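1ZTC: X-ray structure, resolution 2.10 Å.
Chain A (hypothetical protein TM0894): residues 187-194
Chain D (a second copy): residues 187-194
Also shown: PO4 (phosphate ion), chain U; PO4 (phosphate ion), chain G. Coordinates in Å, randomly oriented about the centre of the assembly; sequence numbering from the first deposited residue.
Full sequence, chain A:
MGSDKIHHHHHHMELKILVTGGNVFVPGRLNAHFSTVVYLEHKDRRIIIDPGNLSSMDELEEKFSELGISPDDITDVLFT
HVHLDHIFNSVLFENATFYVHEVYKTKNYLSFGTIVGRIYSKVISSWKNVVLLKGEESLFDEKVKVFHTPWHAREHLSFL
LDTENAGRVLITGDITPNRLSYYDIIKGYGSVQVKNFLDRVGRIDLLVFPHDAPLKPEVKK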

ATOM      1  N   LYS A 187      17.322 -23.485   1.379  1.00 52.56           N
ATOM      2  CA  LYS A 187      16.594 -24.719   1.639  1.00 50.86           C
ATOM      3  C   LYS A 187      16.649 -25.722   0.455  1.00 49.64           C
ATOM      4  O   LYS A 187      16.209 -26.851   0.588  1.00 49.82           O
ATOM      5  CB  LYS A 187      15.161 -24.394   2.032  1.00 51.36           C
ATOM      6  CG  LYS A 187      15.092 -23.583   3.309  1.00 52.49           C
ATOM      7  CD  LYS A 187      13.749 -23.652   3.966  1.00 53.87           C
ATOM      8  CE  LYS A 187      12.934 -22.392   3.867  1.00 58.47           C
ATOM      9  NZ  LYS A 187      12.239 -22.123   5.193  1.00 63.46           N
ATOM     10  N   GLY A 188      17.202 -25.311  -0.683  1.00 50.29           N
ATOM     11  CA  GLY A 188      17.484 -26.239  -1.772  1.00 50.96           C
ATOM     12  C   GLY A 188      16.435 -26.336  -2.884  1.00 51.04           C
ATOM     13  O   GLY A 188      16.530 -27.205  -3.738  1.00 50.55           O
ATOM     14  N   TYR A 189      15.443 -25.458  -2.893  1.00 47.46           N
ATOM     15  CA  TYR A 189      14.414 -25.567  -3.905  1.00 45.96           C
ATOM     16  C   TYR A 189      14.255 -24.292  -4.708  1.00 44.95           C
ATOM     17  O   TYR A 189      13.313 -24.159  -5.468  1.00 44.12           O
ATOM     18  CB  TYR A 189      13.093 -26.073  -3.288  1.00 46.68           C
ATOM     19  CG  TYR A 189      12.556 -25.264  -2.116  1.00 44.27           C
ATOM     20  CD1 TYR A 189      12.003 -24.007  -2.319  1.00 44.60           C
ATOM     21  CD2 TYR A 189      12.554 -25.788  -0.820  1.00 47.94           C
ATOM     22  CE1 TYR A 189      11.503 -23.265  -1.259  1.00 47.90           C
ATOM     23  CE2 TYR A 189      12.046 -25.064   0.250  1.00 46.98           C
ATOM     24  CZ  TYR A 189      11.525 -23.799   0.021  1.00 48.80           C
ATOM     25  OH  TYR A 189      11.014 -23.058   1.052  1.00 54.59           O
ATOM     26  N   GLY A 190      15.197 -23.366  -4.561  1.00 43.02           N
ATOM     27  CA  GLY A 190      15.214 -22.164  -5.386  1.00 43.80           C
ATOM     28  C   GLY A 190      16.022 -22.380  -6.649  1.00 43.18           C
ATOM     29  O   GLY A 190      16.450 -23.505  -6.932  1.00 42.49           O
ATOM     30  N   SER A 191      16.244 -21.294  -7.392  1.00 44.40           N
ATOM     31  CA  SER A 191      17.064 -21.277  -8.610  1.00 43.81           C
ATOM     32  C   SER A 191      18.432 -21.900  -8.412  1.00 42.73           C
ATOM     33  O   SER A 191      19.199 -21.468  -7.558  1.00 42.98           O
ATOM     34  CB  SER A 191      17.255 -19.838  -9.113  1.00 43.64           C
ATOM     35  OG  SER A 191      18.184 -19.796 -10.208  1.00 43.36           O
ATOM     36  N   VAL A 192      18.746 -22.886  -9.237  1.00 41.26           N
ATOM     37  CA  VAL A 192      20.056 -23.479  -9.248  1.00 41.62           C
ATOM     38  C   VAL A 192      21.107 -22.461  -9.700  1.00 40.98           C
ATOM     39  O   VAL A 192      22.201 -22.422  -9.152  1.00 40.34           O
ATOM     40  CB  VAL A 192      20.132 -24.734 -10.142  1.00 42.54           C
ATOM     41  CG1 VAL A 192      21.537 -25.325 -10.103  1.00 43.06           C
ATOM     42  CG2 VAL A 192      19.122 -25.784  -9.679  1.00 43.80           C
ATOM     43  N   GLN A 193      20.755 -21.612 -10.657  1.00 40.99           N
ATOM     44  CA  GLN A 193      21.680 -20.602 -11.163  1.00 41.77           C
ATOM     45  C   GLN A 193      22.027 -19.572 -10.114  1.00 41.91           C
ATOM     46  O   GLN A 193      23.182 -19.169  -9.962  1.00 41.55           O
ATOM     47  CB  GLN A 193      21.094 -19.892 -12.374  1.00 42.33           C
ATOM     48  CG  GLN A 193      20.903 -20.804 -13.612  1.00 45.78           C
ATOM     49  CD  GLN A 193      19.526 -21.479 -13.676  1.00 47.89           C
ATOM     50  OE1 GLN A 193      18.782 -21.561 -12.695  1.00 42.35           O
ATOM     51  NE2 GLN A 193      19.200 -21.971 -14.845  1.00 51.67           N
ATOM     52  N   VAL A 194      21.021 -19.136  -9.369  1.00 42.61           N
ATOM     53  CA  VAL A 194      21.246 -18.167  -8.303  1.00 42.54           C
ATOM     54  C   VAL A 194      22.076 -18.809  -7.184  1.00 42.96           C
ATOM     55  O   VAL A 194      23.004 -18.201  -6.660  1.00 43.11           O
ATOM     56  CB  VAL A 194      19.906 -17.518  -7.779  1.00 42.42           C
ATOM     57  CG1 VAL A 194      20.189 -16.570  -6.665  1.00 46.90           C
ATOM     58  CG2 VAL A 194      19.231 -16.750  -8.884  1.00 42.83           C
TER
ATOM     59  N   LYS D 187      11.261 -19.834 -18.302  1.00 52.10           N
ATOM     60  CA  LYS D 187      12.512 -19.427 -18.867  1.00 50.66           C
ATOM     61  C   LYS D 187      13.685 -20.349 -18.445  1.00 49.43           C
ATOM     62  O   LYS D 187      14.760 -20.259 -18.976  1.00 49.66           O
ATOM     63  CB  LYS D 187      12.763 -17.965 -18.549  1.00 50.84           C
ATOM     64  CG  LYS D 187      11.724 -17.064 -19.211  1.00 51.87           C
ATOM     65  CD  LYS D 187      12.146 -15.629 -19.303  1.00 54.03           C
ATOM     66  CE  LYS D 187      11.565 -14.774 -18.230  1.00 59.90           C
ATOM     67  NZ  LYS D 187      12.243 -13.437 -18.251  1.00 65.45           N
ATOM     68  N   GLY D 188      13.445 -21.245 -17.495  1.00 50.45           N
ATOM     69  CA  GLY D 188      14.431 -22.255 -17.115  1.00 50.82           C
ATOM     70  C   GLY D 188      15.335 -21.955 -15.914  1.00 51.09           C
ATOM     71  O   GLY D 188      16.255 -22.707 -15.634  1.00 50.56           O
ATOM     72  N   TYR D 189      15.094 -20.869 -15.192  1.00 47.61           N
ATOM     73  CA  TYR D 189      15.998 -20.524 -14.114  1.00 46.16           C
ATOM     74  C   TYR D 189      15.307 -20.445 -12.754  1.00 44.94           C
ATOM     75  O   TYR D 189      15.891 -20.015 -11.776  1.00 43.91           O
ATOM     76  CB  TYR D 189      16.808 -19.274 -14.468  1.00 45.80           C
ATOM     77  CG  TYR D 189      15.998 -18.045 -14.842  1.00 43.33           C
ATOM     78  CD1 TYR D 189      15.262 -17.377 -13.880  1.00 44.78           C
ATOM     79  CD2 TYR D 189      16.025 -17.524 -16.131  1.00 45.59           C
ATOM     80  CE1 TYR D 189      14.528 -16.246 -14.179  1.00 46.08           C
ATOM     81  CE2 TYR D 189      15.290 -16.377 -16.456  1.00 46.11           C
ATOM     82  CZ  TYR D 189      14.536 -15.751 -15.466  1.00 49.74           C
ATOM     83  OH  TYR D 189      13.795 -14.624 -15.717  1.00 53.31           O
ATOM     84  N   GLY D 190      14.075 -20.917 -12.699  1.00 43.26           N
ATOM     85  CA  GLY D 190      13.343 -21.003 -11.458  1.00 44.01           C
ATOM     86  C   GLY D 190      13.529 -22.360 -10.804  1.00 43.02           C
ATOM     87  O   GLY D 190      14.362 -23.143 -11.233  1.00 41.93           O
ATOM     88  N   SER D 191      12.736 -22.617  -9.767  1.00 43.98           N
ATOM     89  CA  SER D 191      12.766 -23.899  -9.045  1.00 43.81           C
ATOM     90  C   SER D 191      12.578 -25.107  -9.966  1.00 42.48           C
ATOM     91  O   SER D 191      11.567 -25.219 -10.666  1.00 41.97           O
ATOM     92  CB  SER D 191      11.677 -23.948  -7.978  1.00 43.33           C
ATOM     93  OG  SER D 191      11.681 -25.205  -7.305  1.00 42.46           O
ATOM     94  N   VAL D 192      13.538 -26.022  -9.907  1.00 41.45           N
ATOM     95  CA  VAL D 192      13.467 -27.281 -10.630  1.00 41.78           C
ATOM     96  C   VAL D 192      12.298 -28.144 -10.099  1.00 41.01           C
ATOM     97  O   VAL D 192      11.615 -28.814 -10.875  1.00 39.76           O
ATOM     98  CB  VAL D 192      14.780 -28.071 -10.521  1.00 41.12           C
ATOM     99  CG1 VAL D 192      14.646 -29.457 -11.180  1.00 44.49           C
ATOM    100  CG2 VAL D 192      15.921 -27.318 -11.150  1.00 42.99           C
ATOM    101  N   GLN D 193      12.056 -28.089  -8.788  1.00 40.74           N
ATOM    102  CA  GLN D 193      10.966 -28.841  -8.170  1.00 42.22           C
ATOM    103  C   GLN D 193       9.606 -28.342  -8.661  1.00 42.16           C
ATOM    104  O   GLN D 193       8.699 -29.130  -8.938  1.00 41.55           O
ATOM    105  CB  GLN D 193      11.017 -28.750  -6.633  1.00 43.94           C
ATOM    106  CG  GLN D 193      12.247 -29.405  -5.977  1.00 43.01           C
ATOM    107  CD  GLN D 193      13.512 -28.528  -5.942  1.00 48.01           C
ATOM    108  OE1 GLN D 193      13.583 -27.439  -6.510  1.00 44.57           O
ATOM    109  NE2 GLN D 193      14.521 -29.025  -5.271  1.00 51.19           N
ATOM    110  N   VAL D 194       9.463 -27.032  -8.743  1.00 42.02           N
ATOM    111  CA  VAL D 194       8.189 -26.442  -9.153  1.00 42.64           C
ATOM    112  C   VAL D 194       7.979 -26.743 -10.638  1.00 43.03           C
ATOM    113  O   VAL D 194       6.884 -27.139 -11.047  1.00 43.11           O
ATOM    114  CB  VAL D 194       8.149 -24.913  -8.870  1.00 42.30           C
ATOM    115  CG1 VAL D 194       6.838 -24.328  -9.308  1.00 44.26           C
ATOM    116  CG2 VAL D 194       8.364 -24.638  -7.385  1.00 42.50           C
TER
HETATM  117  P   PO4 U 304       9.303 -24.185   6.922  1.00 49.14           P
HETATM  118  O1  PO4 U 304       9.840 -23.639   5.621  1.00 55.40           O
HETATM  119  O2  PO4 U 304       9.172 -23.066   7.918  1.00 66.64           O
HETATM  120  O3  PO4 U 304      10.318 -25.185   7.390  1.00 57.65           O
HETATM  121  O4  PO4 U 304       7.941 -24.812   6.757  1.00 42.73           O
HETATM  122  P   PO4 G 303      13.635 -10.775 -20.546  1.00 46.33           P
HETATM  123  O1  PO4 G 303      13.644 -11.370 -21.922  1.00 62.81           O
HETATM  124  O2  PO4 G 303      12.446  -9.891 -20.378  1.00 59.22           O
HETATM  125  O3  PO4 G 303      14.808  -9.847 -20.380  1.00 40.86           O
HETATM  126  O4  PO4 G 303      13.684 -11.901 -19.546  1.00 54.91           O
HETATM  127  O   HOH W   1      15.587 -25.966  -7.644  1.00 31.80           O
HETATM  128  O   HOH W   2      17.082 -23.535 -11.601  1.00 30.63           O

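The most unusual feature of this contact is that the serine capping each helix also reaches across to the other copy. Ser A191 and Ser D191 sit at N-cap positions, where the first backbone NH groups of a helix lack acceptors within the helix itself. The OG of Ser A191 accepts from Val A194 N at 3.0 Å, and the OG of Ser D191 accepts from Val D194 N at 3.2 Å. The same hydroxyls lie against the partner's backbone: Ser A191 OG is 2.8 Å from Tyr D189 O, and Ser D191 OG is 2.7 Å from Tyr A189 O. Each hydroxyl has one proton and a second acceptor near it, the OE1 of the glutamine two residues on in its own chain, so the geometry leaves open which acceptor receives it. Serine suits the place because its short side chain, with chi1 in the t well, can serve its own helix while staying within reach of the other chain.

The two loops meet in reciprocal register, with the CA atoms of Gly A190 and Ser D191 4.7 Å apart and those of Ser A191 and Gly D190 at the same distance. Nearly every contact therefore occurs twice.

Gln A193 and Gln D193, whose CA-to-CB bonds point toward the partner, use both ends of the amide. Gln A193 NE2 donates to Gly D188 O at 3.1 Å, and Gln D193 NE2 donates to Gly A188 O at 3.1 Å. The carbonyl ends bind water: water 1 donates to Gln D193 OE1 and Gly A190 O, both at 2.7 Å, and accepts from Val D192 N at 3.1 Å. Water 2 repeats the arrangement with the chains exchanged, so each water satisfies a helix-start NH while bridging the copies.

Gly A188 and Gly D188 end the preceding helices in Schellman motifs. Their positive phi of 96° would jam a CB against the preceding carbonyl oxygen, which by itself calls for glycine. The tyrosines contribute chiefly through their backbone; their CA-to-CB bonds point sideways and the side-chain ends lead away, while Tyr A189 OH and Tyr D189 OH are hydrogen-bonded elsewhere in the structure.

Val A192 and Val D192 add an apolar touch, CG2 to CG2 at 3.8 Å, a contact suited to small branched side chains without polar groups. Beyond the contact, Lys A187 NZ and Lys D187 NZ each donate to a phosphate ion, the positive ammonium matching the negative charge.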